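Local coordinates for uncharacterized protein 14 (Sulfolobus islandicus filamentous virus, PDB 2H36) that is of unknown function but belongs to the same family as the viral anti-CRISPR protein AcrID1, and so may counter host CRISPR immunity, at residues S67-D79 with M85-N97. Sequence-based numbering, arbitrary orientation.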
# COMPACT_ATOMS: atom_id res chain seq x y z
N SER A 67 -6.14 -16.27 4.04
CA SER A 67 -7.42 -15.59 4.13
C SER A 67 -8.72 -16.32 4.49
O SER A 67 -9.45 -16.76 3.60
CB SER A 67 -7.66 -14.93 2.75
OG SER A 67 -8.27 -15.81 1.82
N SER A 68 -9.06 -16.30 5.80
CA SER A 68 -10.26 -17.03 6.21
C SER A 68 -11.31 -15.95 6.35
O SER A 68 -11.00 -14.78 6.58
CB SER A 68 -10.14 -18.04 7.38
OG SER A 68 -9.17 -17.66 8.33
N ASN A 69 -12.57 -16.36 6.04
CA ASN A 69 -13.70 -15.44 6.14
C ASN A 69 -13.41 -14.34 5.11
O ASN A 69 -12.78 -14.62 4.08
CB ASN A 69 -14.04 -14.95 7.54
CG ASN A 69 -14.23 -16.11 8.52
OD1 ASN A 69 -13.41 -16.35 9.40
ND2 ASN A 69 -15.31 -16.85 8.34
N GLY A 70 -13.82 -13.10 5.35
CA GLY A 70 -13.60 -12.07 4.33
C GLY A 70 -12.19 -11.49 4.27
O GLY A 70 -11.93 -10.60 3.47
N ILE A 71 -11.38 -11.93 5.32
CA ILE A 71 -10.06 -11.30 5.45
C ILE A 71 -8.79 -11.95 4.91
O ILE A 71 -8.63 -13.16 5.01
CB ILE A 71 -9.93 -11.12 6.99
CG1 ILE A 71 -11.14 -10.39 7.55
CG2 ILE A 71 -8.62 -10.38 7.37
CD1 ILE A 71 -11.40 -10.66 9.02
N THR A 72 -7.89 -11.13 4.38
CA THR A 72 -6.63 -11.59 3.83
C THR A 72 -5.45 -10.93 4.51
O THR A 72 -5.22 -9.73 4.36
CB THR A 72 -6.53 -11.23 2.33
OG1 THR A 72 -7.63 -11.80 1.60
CG2 THR A 72 -5.19 -11.69 1.73
N ILE A 73 -4.62 -11.74 5.17
CA ILE A 73 -3.43 -11.17 5.81
C ILE A 73 -2.41 -11.46 4.71
O ILE A 73 -2.23 -12.60 4.29
CB ILE A 73 -3.11 -11.76 7.22
CG1 ILE A 73 -4.16 -11.30 8.22
CG2 ILE A 73 -1.71 -11.33 7.68
CD1 ILE A 73 -4.50 -12.31 9.24
N ASP A 74 -1.85 -10.36 4.18
CA ASP A 74 -0.96 -10.53 3.05
C ASP A 74 0.43 -10.08 3.46
O ASP A 74 0.63 -8.94 3.91
CB ASP A 74 -1.60 -9.69 1.95
CG ASP A 74 -1.11 -10.05 0.58
OD1 ASP A 74 -0.47 -11.12 0.45
OD2 ASP A 74 -1.38 -9.26 -0.37
N GLN A 75 1.41 -10.96 3.30
CA GLN A 75 2.76 -10.61 3.71
C GLN A 75 3.76 -10.50 2.55
O GLN A 75 3.77 -11.33 1.63
CB GLN A 75 3.23 -11.61 4.75
CG GLN A 75 4.51 -11.23 5.43
CD GLN A 75 4.78 -12.07 6.65
OE1 GLN A 75 5.76 -12.81 6.70
NE2 GLN A 75 3.88 -11.98 7.64
N TYR A 76 4.60 -9.47 2.60
CA TYR A 76 5.59 -9.20 1.56
C TYR A 76 7.02 -9.12 2.10
O TYR A 76 7.25 -8.59 3.19
CB TYR A 76 5.21 -7.94 0.80
CG TYR A 76 3.93 -8.16 0.02
CD1 TYR A 76 2.68 -7.98 0.63
CD2 TYR A 76 3.97 -8.62 -1.30
CE1 TYR A 76 1.51 -8.21 -0.07
CE2 TYR A 76 2.80 -8.85 -2.00
CZ TYR A 76 1.58 -8.65 -1.38
OH TYR A 76 0.42 -8.87 -2.07
N THR A 77 7.97 -9.65 1.34
CA THR A 77 9.35 -9.71 1.79
C THR A 77 10.24 -8.91 0.87
O THR A 77 10.13 -9.01 -0.36
CB THR A 77 9.84 -11.16 1.87
OG1 THR A 77 9.30 -11.77 3.04
CG2 THR A 77 11.36 -11.23 1.91
N TYR A 78 11.13 -8.13 1.47
CA TYR A 78 12.11 -7.35 0.73
C TYR A 78 13.51 -7.69 1.25
O TYR A 78 13.93 -7.24 2.32
CB TYR A 78 11.81 -5.87 0.87
CG TYR A 78 10.43 -5.48 0.41
CD1 TYR A 78 9.33 -5.56 1.27
CD2 TYR A 78 10.21 -5.03 -0.90
CE1 TYR A 78 8.05 -5.20 0.85
CE2 TYR A 78 8.93 -4.67 -1.33
CZ TYR A 78 7.86 -4.76 -0.45
OH TYR A 78 6.61 -4.40 -0.88
N ASP A 79 14.21 -8.53 0.48
CA ASP A 79 15.58 -8.89 0.79
C ASP A 79 16.48 -7.67 0.72
O ASP A 79 16.60 -7.04 -0.34
CB ASP A 79 16.06 -9.98 -0.16
CG ASP A 79 15.43 -11.34 0.13
OD1 ASP A 79 14.73 -11.48 1.16
OD2 ASP A 79 15.64 -12.28 -0.68
N MET A 85 15.89 -9.13 6.03
CA MET A 85 14.62 -9.17 5.32
C MET A 85 13.63 -8.13 5.85
O MET A 85 13.47 -7.98 7.06
CB MET A 85 13.95 -10.51 5.57
CG MET A 85 14.34 -11.62 4.65
SD MET A 85 13.49 -13.07 5.29
CE MET A 85 14.86 -14.01 6.01
N TYR A 86 12.90 -7.50 4.93
CA TYR A 86 11.93 -6.49 5.34
C TYR A 86 10.55 -7.09 5.11
O TYR A 86 10.21 -7.45 3.97
CB TYR A 86 12.03 -5.16 4.59
CG TYR A 86 11.19 -4.09 5.26
CD1 TYR A 86 9.79 -4.16 5.24
CD2 TYR A 86 11.79 -3.03 5.93
CE1 TYR A 86 9.01 -3.20 5.87
CE2 TYR A 86 11.02 -2.06 6.57
CZ TYR A 86 9.63 -2.15 6.53
OH TYR A 86 8.87 -1.20 7.15
N LYS A 87 9.77 -7.19 6.18
CA LYS A 87 8.40 -7.71 6.09
C LYS A 87 7.31 -6.66 6.19
O LYS A 87 7.17 -6.00 7.22
CB LYS A 87 8.12 -8.70 7.21
CG LYS A 87 9.09 -9.86 7.31
CD LYS A 87 8.70 -10.97 6.37
CE LYS A 87 9.80 -11.99 6.26
NZ LYS A 87 9.35 -13.13 5.39
N LEU A 88 6.55 -6.49 5.11
CA LEU A 88 5.42 -5.57 5.07
C LEU A 88 4.21 -6.49 5.11
O LEU A 88 4.21 -7.53 4.46
CB LEU A 88 5.55 -4.64 3.87
CG LEU A 88 4.35 -3.76 3.55
CD1 LEU A 88 4.19 -2.70 4.63
CD2 LEU A 88 4.54 -3.13 2.19
N GLU A 89 3.18 -6.09 5.85
CA GLU A 89 1.98 -6.94 5.97
C GLU A 89 0.68 -6.15 5.91
O GLU A 89 0.47 -5.24 6.72
CB GLU A 89 2.05 -7.71 7.27
CG GLU A 89 0.85 -8.57 7.56
CD GLU A 89 1.01 -9.35 8.86
OE1 GLU A 89 1.69 -10.41 8.84
OE2 GLU A 89 0.47 -8.90 9.90
N PHE A 90 -0.20 -6.50 4.96
CA PHE A 90 -1.52 -5.85 4.84
C PHE A 90 -2.70 -6.72 5.19
O PHE A 90 -2.90 -7.78 4.59
CB PHE A 90 -1.81 -5.44 3.40
CG PHE A 90 -0.86 -4.40 2.86
CD1 PHE A 90 0.33 -4.78 2.23
CD2 PHE A 90 -1.16 -3.05 2.93
CE1 PHE A 90 1.19 -3.84 1.72
CE2 PHE A 90 -0.30 -2.10 2.41
CZ PHE A 90 0.88 -2.50 1.80
N THR A 91 -3.56 -6.19 6.10
CA THR A 91 -4.73 -6.97 6.50
C THR A 91 -5.84 -6.29 5.72
O THR A 91 -6.00 -5.08 5.82
CB THR A 91 -5.06 -6.92 7.98
OG1 THR A 91 -4.01 -7.56 8.71
CG2 THR A 91 -6.35 -7.65 8.26
N TYR A 92 -6.59 -7.04 4.92
CA TYR A 92 -7.66 -6.44 4.13
C TYR A 92 -8.80 -7.30 3.59
O TYR A 92 -8.60 -8.45 3.20
CB TYR A 92 -7.11 -5.87 2.82
CG TYR A 92 -6.67 -6.89 1.79
CD1 TYR A 92 -5.32 -7.16 1.58
CD2 TYR A 92 -7.61 -7.55 1.00
CE1 TYR A 92 -4.91 -8.08 0.62
CE2 TYR A 92 -7.21 -8.48 0.04
CZ TYR A 92 -5.86 -8.73 -0.15
OH TYR A 92 -5.47 -9.64 -1.10
N ARG A 93 -9.98 -6.63 3.51
CA ARG A 93 -11.14 -7.31 2.94
C ARG A 93 -11.14 -6.78 1.52
O ARG A 93 -10.64 -5.69 1.25
CB ARG A 93 -12.45 -6.96 3.62
CG ARG A 93 -12.67 -7.70 4.92
CD ARG A 93 -13.78 -7.06 5.71
NE ARG A 93 -15.04 -7.10 4.99
CZ ARG A 93 -16.19 -6.67 5.47
NH1 ARG A 93 -16.24 -6.15 6.69
NH2 ARG A 93 -17.29 -6.75 4.75
N LYS A 94 -11.70 -7.57 0.61
CA LYS A 94 -11.71 -7.21 -0.79
C LYS A 94 -13.08 -7.50 -1.35
O LYS A 94 -13.56 -8.64 -1.28
CB LYS A 94 -10.63 -8.00 -1.54
CG LYS A 94 -10.70 -7.88 -3.05
CD LYS A 94 -9.38 -8.32 -3.67
CE LYS A 94 -9.54 -8.30 -5.21
NZ LYS A 94 -8.14 -8.30 -5.78
N GLU A 95 -13.73 -6.47 -1.89
CA GLU A 95 -15.03 -6.69 -2.50
C GLU A 95 -15.63 -5.77 -3.58
O GLU A 95 -16.14 -4.67 -3.29
CB GLU A 95 -16.13 -6.94 -1.44
CG GLU A 95 -16.49 -5.77 -0.50
CD GLU A 95 -17.84 -6.03 0.19
OE1 GLU A 95 -17.82 -6.36 1.40
OE2 GLU A 95 -18.91 -5.94 -0.49
N ASP A 96 -15.32 -5.89 -4.78
CA ASP A 96 -14.45 -6.89 -5.28
C ASP A 96 -13.74 -6.05 -6.29
O ASP A 96 -14.27 -5.07 -6.76
CB ASP A 96 -14.91 -8.29 -5.61
CG ASP A 96 -13.80 -9.27 -5.56
OD1 ASP A 96 -12.70 -8.89 -5.99
OD2 ASP A 96 -14.01 -10.39 -5.07
N ASN A 97 -12.42 -6.45 -6.41
CA ASN A 97 -11.62 -5.60 -7.34
C ASN A 97 -11.20 -4.32 -6.58
O ASN A 97 -10.23 -3.65 -6.98
CB ASN A 97 -11.95 -5.41 -8.87
CG ASN A 97 -13.11 -6.31 -9.40
OD1 ASN A 97 -13.44 -7.36 -8.83
ND2 ASN A 97 -13.70 -5.89 -10.53
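The antiparallel beta hairpin of strands 71-79 and 85-94 is zipped by four hydrogen-bonded pairs, Thr72-Tyr92, Asp74-Phe90, Tyr76-Leu88 and Tyr78-Tyr86, each closed by two reciprocal backbone bonds. Tyr76 N to Leu88 O spans 2.7 Å. These pairs turn their side chains to an aromatic-rich face covered by helix 50-55 and by Phe31, Leu57 and Tyr60. Here Tyr92 CG sits between its own backbone N and carbonyl carbon (chi1 71°), which lays the ring along Thr72. Thr72 CB covers one face of that ring in a CH-pi contact, 3.7 Å from the centroid, while Asp74 OD2 lies at the ring's edge. The same oxygen accepts a hydrogen bond from Tyr76 OH, two residues along the strand, and is also hydrogen-bonded to Tyr53 OH, giving this buried carboxylate two tyrosine partners. Farther along, Leu88 CB meets the edge of the Tyr78 ring, 4.0 Å from CE1, and Tyr78 OH is hydrogen-bonded to Leu57 O.

The other face is more polar. Gln75 NE2 donates to Glu89 OE1 at 2.9 Å, meeting the carboxylate oxygen on its anti lone pair. The amide and carboxylate planes are 24° apart, and Ile73 CG2 packs beside the same carboxylate. A bend at chi2 (-85°) turns the Lys87 chain toward strand 71-79, where NZ donates to Thr77 OG1 at 2.7 Å and CD lies near Gln75 OE1. One hairpin thus divides its chemistry: rings and a carboxylate held by tyrosine hydroxyls pack against helix 50-55, whereas amide, carboxylate, ammonium and hydroxyl groups link its strands on the reverse.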